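Local coordinates for nitrogenase molybdenum-iron protein alpha chain (Clostridium pasteurianum, PDB 4WES) that forms part of the nitrogenase complex, which reduces dinitrogen to ammonium, and carries an iron-molybdenum cofactor and part of an eight-iron cluster site, at residues I72-I77 with C145-I150; G118-L123 with L155-T160. One frame throughout, in Å; residues are numbered along the deposited sequence.

Interaction 1: residues I72-I77 with C145-I150; sequences ITHGPI and CPVGLI. With CLF (Fe(8)-S(7) cluster), chain H.
His74 and Val147 meet with both branches of the valine at one corner of the imidazole. CG2 of Val147 lies 3.7 Å from CD2 of His74, and CG1 of Val147 lies 4.0 Å from the same CD2. The approach to the ring is oblique. The histidine gets there because its CG stands anti to the backbone N (chi1 -174°), which brings the end of the ring nearer to 145-150 than the direction of its CB suggests. CG2 of Val147 also presses against the backbone, 3.2 Å from the O of His74. That carbonyl is hydrogen-bonded by OG1 of Thr144. Both ring nitrogens are held as well, ND1 by Thr108 and NE2 by Asp152, which fixes the rotation of the ring.

The segments lie at the C-terminal ends of neighbouring parallel strands, 69-74 and 138-143. This is the usual place for a cofactor site in an alpha/beta fold, and here the loops border the [8Fe-7S] cluster. SG of Cys145 binds the iron FE1 at 2.3 Å. Pro76 and Pro146 pass each other pointing opposite ways, with CD of Pro76 4.1 Å from CG of Pro146. Pro76 also rests on the cluster, its CB 3.5 Å from the sulfide S2B. The cluster is shared with the beta chain, whose Ser141 packs on Pro76 and whose Leu107 packs on Cys145.

Interaction 2: residues G118-L123 with L155-T160; sequences GGVNKL and LAVAAT
Val120 and Leu123 grip Val157 through its two different methyl groups. Just before them, Gly119 takes the N-cap position of helix 120-134. Its O accepts the bond from N of Leu123 at 3.0 Å, and its own N is held by Asp152. Val120 follows in the first turn. Its CB and its CG1 both lie 3.8 Å from CG2 of Val157, and the two valines meet at a slant. With chi1 at -68°, CG1 of Val120 stands anti to the carbonyl carbon and meets Val157. One turn on, Leu123 takes the other branch. Its CG and its CD2 are each 3.9 Å from CG1 of Val157. CD2 of Leu123 is also 4.1 Å from CB of Val157. In Val157, CG1 stands anti to the backbone N (chi1 175°) and CG2 anti to the carbonyl carbon. The methyls are thereby split between the two residues of the opposing helix turn. The contact is wholly apolar and partly buried, with Leu123 on the inner side. It joins the start of helix 120-134, which leads into strand 138-143, to helix 154-165, which leads into strand 169-172. The two pack side by side on one face of the four-stranded parallel sheet.

The centres of interactions 1 and 2 are about 11 Å apart, and the two touch. CE1 of His74 lies 3.4 Å from O of Gly119 and 3.8 Å from CB of Leu123. Along the chain the segments alternate: 72-77, 118-123, 145-150, then 155-160. Strand 69-74 and helix 120-134 thus come before strand 138-143, and helices 146-149 and 154-165 follow it in succession. Asp152, between these two helices, uses both carboxylate oxygens, OD2 for His74 and OD1 for Gly119, and so ties helix 120-134 to the loops by the cluster. Interaction 1 lies at the C-terminal ends of the strands, next to the [8Fe-7S] cluster. Interaction 2 lies farther out, between two helices, away from the cluster sites.

Interaction 1: residues I72-I77 with C145-I150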
loop_
_atom_site.group_PDB
_atom_site.type_symbol
_atom_site.label_atom_id
_atom_site.label_comp_id
_atom_site.label_asym_id
_atom_site.label_seq_id
_atom_site.Cartn_x
_atom_site.Cartn_y
_atom_site.Cartn_z
ATOM N N ILE A 72 11.999 -33.744 -7.099
ATOM C CA ILE A 72 11.327 -33.585 -8.389
ATOM C C ILE A 72 10.020 -34.349 -8.393
ATOM O O ILE A 72 10.007 -35.579 -8.275
ATOM C CB ILE A 72 12.198 -34.067 -9.572
ATOM C CG1 ILE A 72 13.576 -33.375 -9.570
ATOM C CG2 ILE A 72 11.459 -33.827 -10.881
ATOM C CD1 ILE A 72 14.505 -33.875 -10.674
ATOM N N THR A 73 8.911 -33.618 -8.519
ATOM C CA THR A 73 7.614 -34.262 -8.695
ATOM C C THR A 73 7.467 -34.698 -10.152
ATOM O O THR A 73 7.546 -33.872 -11.050
ATOM C CB THR A 73 6.477 -33.289 -8.347
ATOM O OG1 THR A 73 6.661 -32.868 -6.981
ATOM C CG2 THR A 73 5.127 -33.904 -8.573
ATOM N N HIS A 74 7.257 -35.996 -10.338
ATOM C CA HIS A 74 7.014 -36.514 -11.680
ATOM C C HIS A 74 5.490 -36.570 -11.891
ATOM O O HIS A 74 4.821 -37.481 -11.404
ATOM C CB HIS A 74 7.664 -37.875 -11.882
ATOM C CG HIS A 74 7.555 -38.375 -13.283
ATOM N ND1 HIS A 74 7.716 -37.567 -14.390
ATOM C CD2 HIS A 74 7.264 -39.612 -13.737
ATOM C CE1 HIS A 74 7.588 -38.318 -15.470
ATOM N NE2 HIS A 74 7.331 -39.562 -15.100
ATOM N N GLY A 75 4.949 -35.538 -12.536
ATOM C CA GLY A 75 3.497 -35.413 -12.647
ATOM C C GLY A 75 3.186 -34.136 -13.366
ATOM O O GLY A 75 4.082 -33.377 -13.729
ATOM N N PRO A 76 1.879 -33.896 -13.611
ATOM C CA PRO A 76 1.439 -32.597 -14.083
ATOM C C PRO A 76 1.607 -31.554 -12.974
ATOM O O PRO A 76 2.060 -31.874 -11.864
ATOM C CB PRO A 76 -0.009 -32.845 -14.546
ATOM C CG PRO A 76 -0.286 -34.312 -14.266
ATOM C CD PRO A 76 0.747 -34.723 -13.226
ATOM N N ILE A 77 1.356 -30.292 -13.286
ATOM C CA ILE A 77 1.976 -29.239 -12.482
ATOM C C ILE A 77 1.408 -29.064 -11.069
ATOM O O ILE A 77 2.157 -28.589 -10.196
ATOM C CB ILE A 77 1.932 -27.880 -13.235
ATOM C CG1 ILE A 77 2.947 -26.893 -12.658
ATOM C CG2 ILE A 77 0.523 -27.289 -13.245
ATOM C CD1 ILE A 77 4.391 -27.371 -12.753
ATOM N N CYS A 145 -0.492 -39.386 -9.447
ATOM C CA CYS A 145 -1.558 -40.219 -10.013
ATOM C C CYS A 145 -1.277 -40.913 -11.350
ATOM O O CYS A 145 -1.532 -42.118 -11.443
ATOM C CB CYS A 145 -2.870 -39.426 -10.067
ATOM S SG CYS A 145 -3.647 -39.197 -8.452
ATOM N N PRO A 146 -0.830 -40.198 -12.404
ATOM C CA PRO A 146 -0.739 -40.892 -13.699
ATOM C C PRO A 146 0.432 -41.864 -13.872
ATOM O O PRO A 146 0.432 -42.638 -14.815
ATOM C CB PRO A 146 -0.613 -39.770 -14.710
ATOM C CG PRO A 146 -0.518 -38.524 -13.963
ATOM C CD PRO A 146 -0.576 -38.757 -12.526
ATOM N N VAL A 147 1.461 -41.773 -13.021
ATOM C CA VAL A 147 2.782 -42.319 -13.326
ATOM C C VAL A 147 2.795 -43.842 -13.551
ATOM O O VAL A 147 3.272 -44.332 -14.574
ATOM C CB VAL A 147 3.772 -41.924 -12.212
ATOM C CG1 VAL A 147 5.078 -42.703 -12.328
ATOM C CG2 VAL A 147 4.016 -40.448 -12.258
ATOM N N GLY A 148 2.310 -44.607 -12.590
ATOM C CA GLY A 148 2.265 -46.063 -12.784
ATOM C C GLY A 148 1.350 -46.448 -13.938
ATOM O O GLY A 148 1.695 -47.339 -14.755
ATOM N N LEU A 149 0.209 -45.754 -14.042
ATOM C CA LEU A 149 -0.803 -46.090 -15.062
ATOM C C LEU A 149 -0.298 -45.903 -16.489
ATOM O O LEU A 149 -0.667 -46.675 -17.384
ATOM C CB LEU A 149 -2.079 -45.285 -14.854
ATOM C CG LEU A 149 -2.830 -45.721 -13.600
ATOM C CD1 LEU A 149 -3.755 -44.616 -13.150
ATOM C CD2 LEU A 149 -3.629 -46.998 -13.872
ATOM N N ILE A 150 0.579 -44.936 -16.706
ATOM C CA ILE A 150 1.119 -44.680 -18.045
ATOM C C ILE A 150 2.353 -45.524 -18.332
ATOM O O ILE A 150 2.888 -45.478 -19.442
ATOM C CB ILE A 150 1.393 -43.190 -18.312
ATOM C CG1 ILE A 150 2.575 -42.689 -17.486
ATOM C CG2 ILE A 150 0.111 -42.374 -18.160
ATOM C CD1 ILE A 150 2.951 -41.275 -17.793
HETATM FE FE1 CLF H . -2.909 -37.261 -7.426
HETATM FE FE2 CLF H . -3.905 -35.096 -6.679
HETATM FE FE3 CLF H . -2.155 -36.313 -4.920
HETATM FE FE4 CLF H . -1.335 -35.173 -7.240
HETATM S S1 CLF H . -2.978 -35.431 -8.953
HETATM S S2A CLF H . -4.266 -37.052 -5.539
HETATM S S4A CLF H . -2.232 -34.092 -5.446
HETATM S S3A CLF H . -0.762 -37.294 -6.514
HETATM FE FE5 CLF H . -1.275 -32.431 -9.331
HETATM FE FE6 CLF H . -3.380 -33.650 -12.008
HETATM FE FE7 CLF H . -3.521 -31.365 -10.484
HETATM FE FE8 CLF H . -4.304 -33.475 -9.010
HETATM S S2B CLF H . -1.650 -32.232 -11.502
HETATM S S3B CLF H . -5.265 -32.812 -10.962
HETATM S S4B CLF H . -3.121 -31.643 -8.227
#

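Interaction 2: residues G118-L123 with L155-T160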
loop_
_atom_site.group_PDB
_atom_site.type_symbol
_atom_site.label_atom_id
_atom_site.label_comp_id
_atom_site.label_asym_id
_atom_site.label_seq_id
_atom_site.Cartn_x
_atom_site.Cartn_y
_atom_site.Cartn_z
ATOM N N GLY A 118 4.469 -41.808 -22.759
ATOM C CA GLY A 118 5.369 -42.088 -21.620
ATOM C C GLY A 118 6.130 -40.866 -21.195
ATOM O O GLY A 118 6.438 -40.002 -22.023
ATOM N N GLY A 119 6.438 -40.794 -19.906
ATOM C CA GLY A 119 7.142 -39.645 -19.353
ATOM C C GLY A 119 8.555 -39.870 -18.923
ATOM O O GLY A 119 9.184 -38.973 -18.370
ATOM N N VAL A 120 9.094 -41.044 -19.231
ATOM C CA VAL A 120 10.415 -41.387 -18.709
ATOM C C VAL A 120 11.554 -40.602 -19.318
ATOM O O VAL A 120 12.524 -40.294 -18.632
ATOM C CB VAL A 120 10.706 -42.901 -18.824
ATOM C CG1 VAL A 120 9.797 -43.699 -17.894
ATOM C CG2 VAL A 120 10.615 -43.395 -20.265
ATOM N N ASN A 121 11.442 -40.205 -20.579
ATOM C CA ASN A 121 12.534 -39.397 -21.152
ATOM C C ASN A 121 12.543 -37.997 -20.590
ATOM O O ASN A 121 13.612 -37.465 -20.315
ATOM C CB ASN A 121 12.436 -39.344 -22.669
ATOM C CG ASN A 121 12.862 -40.630 -23.294
ATOM O OD1 ASN A 121 12.352 -41.014 -24.341
ATOM N ND2 ASN A 121 13.803 -41.315 -22.643
ATOM N N LYS A 122 11.374 -37.413 -20.324
ATOM C CA LYS A 122 11.352 -36.106 -19.727
ATOM C C LYS A 122 11.884 -36.159 -18.301
ATOM O O LYS A 122 12.587 -35.266 -17.843
ATOM C CB LYS A 122 9.942 -35.512 -19.758
ATOM C CG LYS A 122 9.889 -34.031 -19.399
ATOM C CD LYS A 122 8.525 -33.416 -19.620
ATOM C CE LYS A 122 8.573 -31.907 -19.583
ATOM N NZ LYS A 122 7.191 -31.348 -19.656
ATOM N N LEU A 123 11.532 -37.228 -17.582
ATOM C CA LEU A 123 12.029 -37.397 -16.231
ATOM C C LEU A 123 13.563 -37.505 -16.226
ATOM O O LEU A 123 14.235 -36.851 -15.432
ATOM C CB LEU A 123 11.420 -38.617 -15.554
ATOM C CG LEU A 123 11.916 -38.938 -14.175
ATOM C CD1 LEU A 123 11.718 -37.774 -13.219
ATOM C CD2 LEU A 123 11.246 -40.196 -13.679
ATOM N N LEU A 155 11.748 -46.083 -10.814
ATOM C CA LEU A 155 12.861 -46.731 -10.115
ATOM C C LEU A 155 14.030 -46.940 -11.097
ATOM O O LEU A 155 15.197 -46.657 -10.767
ATOM C CB LEU A 155 12.426 -48.081 -9.515
ATOM C CG LEU A 155 13.353 -48.829 -8.586
ATOM C CD1 LEU A 155 13.454 -48.189 -7.237
ATOM C CD2 LEU A 155 12.888 -50.264 -8.391
ATOM N N ALA A 156 13.727 -47.462 -12.271
ATOM C CA ALA A 156 14.744 -47.713 -13.278
ATOM C C ALA A 156 15.356 -46.423 -13.823
ATOM O O ALA A 156 16.582 -46.329 -14.007
ATOM C CB ALA A 156 14.161 -48.567 -14.377
ATOM N N VAL A 157 14.520 -45.408 -14.068
ATOM C CA VAL A 157 15.033 -44.122 -14.502
ATOM C C VAL A 157 16.013 -43.549 -13.491
ATOM O O VAL A 157 17.098 -43.063 -13.834
ATOM C CB VAL A 157 13.913 -43.106 -14.802
ATOM C CG1 VAL A 157 14.487 -41.753 -15.142
ATOM C CG2 VAL A 157 13.045 -43.609 -15.926
ATOM N N ALA A 158 15.623 -43.607 -12.213
ATOM C CA ALA A 158 16.482 -43.085 -11.136
ATOM C C ALA A 158 17.804 -43.820 -11.069
ATOM O O ALA A 158 18.865 -43.189 -10.917
ATOM C CB ALA A 158 15.735 -43.182 -9.822
ATOM N N ALA A 159 17.748 -45.147 -11.177
ATOM C CA ALA A 159 18.981 -45.935 -11.071
ATOM C C ALA A 159 19.946 -45.642 -12.213
ATOM O O ALA A 159 21.171 -45.491 -12.015
ATOM C CB ALA A 159 18.671 -47.414 -10.998
ATOM N N THR A 160 19.414 -45.545 -13.409
ATOM C CA THR A 160 20.245 -45.205 -14.579
ATOM C C THR A 160 20.868 -43.820 -14.408
ATOM O O THR A 160 22.074 -43.613 -14.643
ATOM C CB THR A 160 19.406 -45.293 -15.851
ATOM O OG1 THR A 160 18.984 -46.654 -16.003
ATOM C CG2 THR A 160 20.193 -44.829 -17.058
#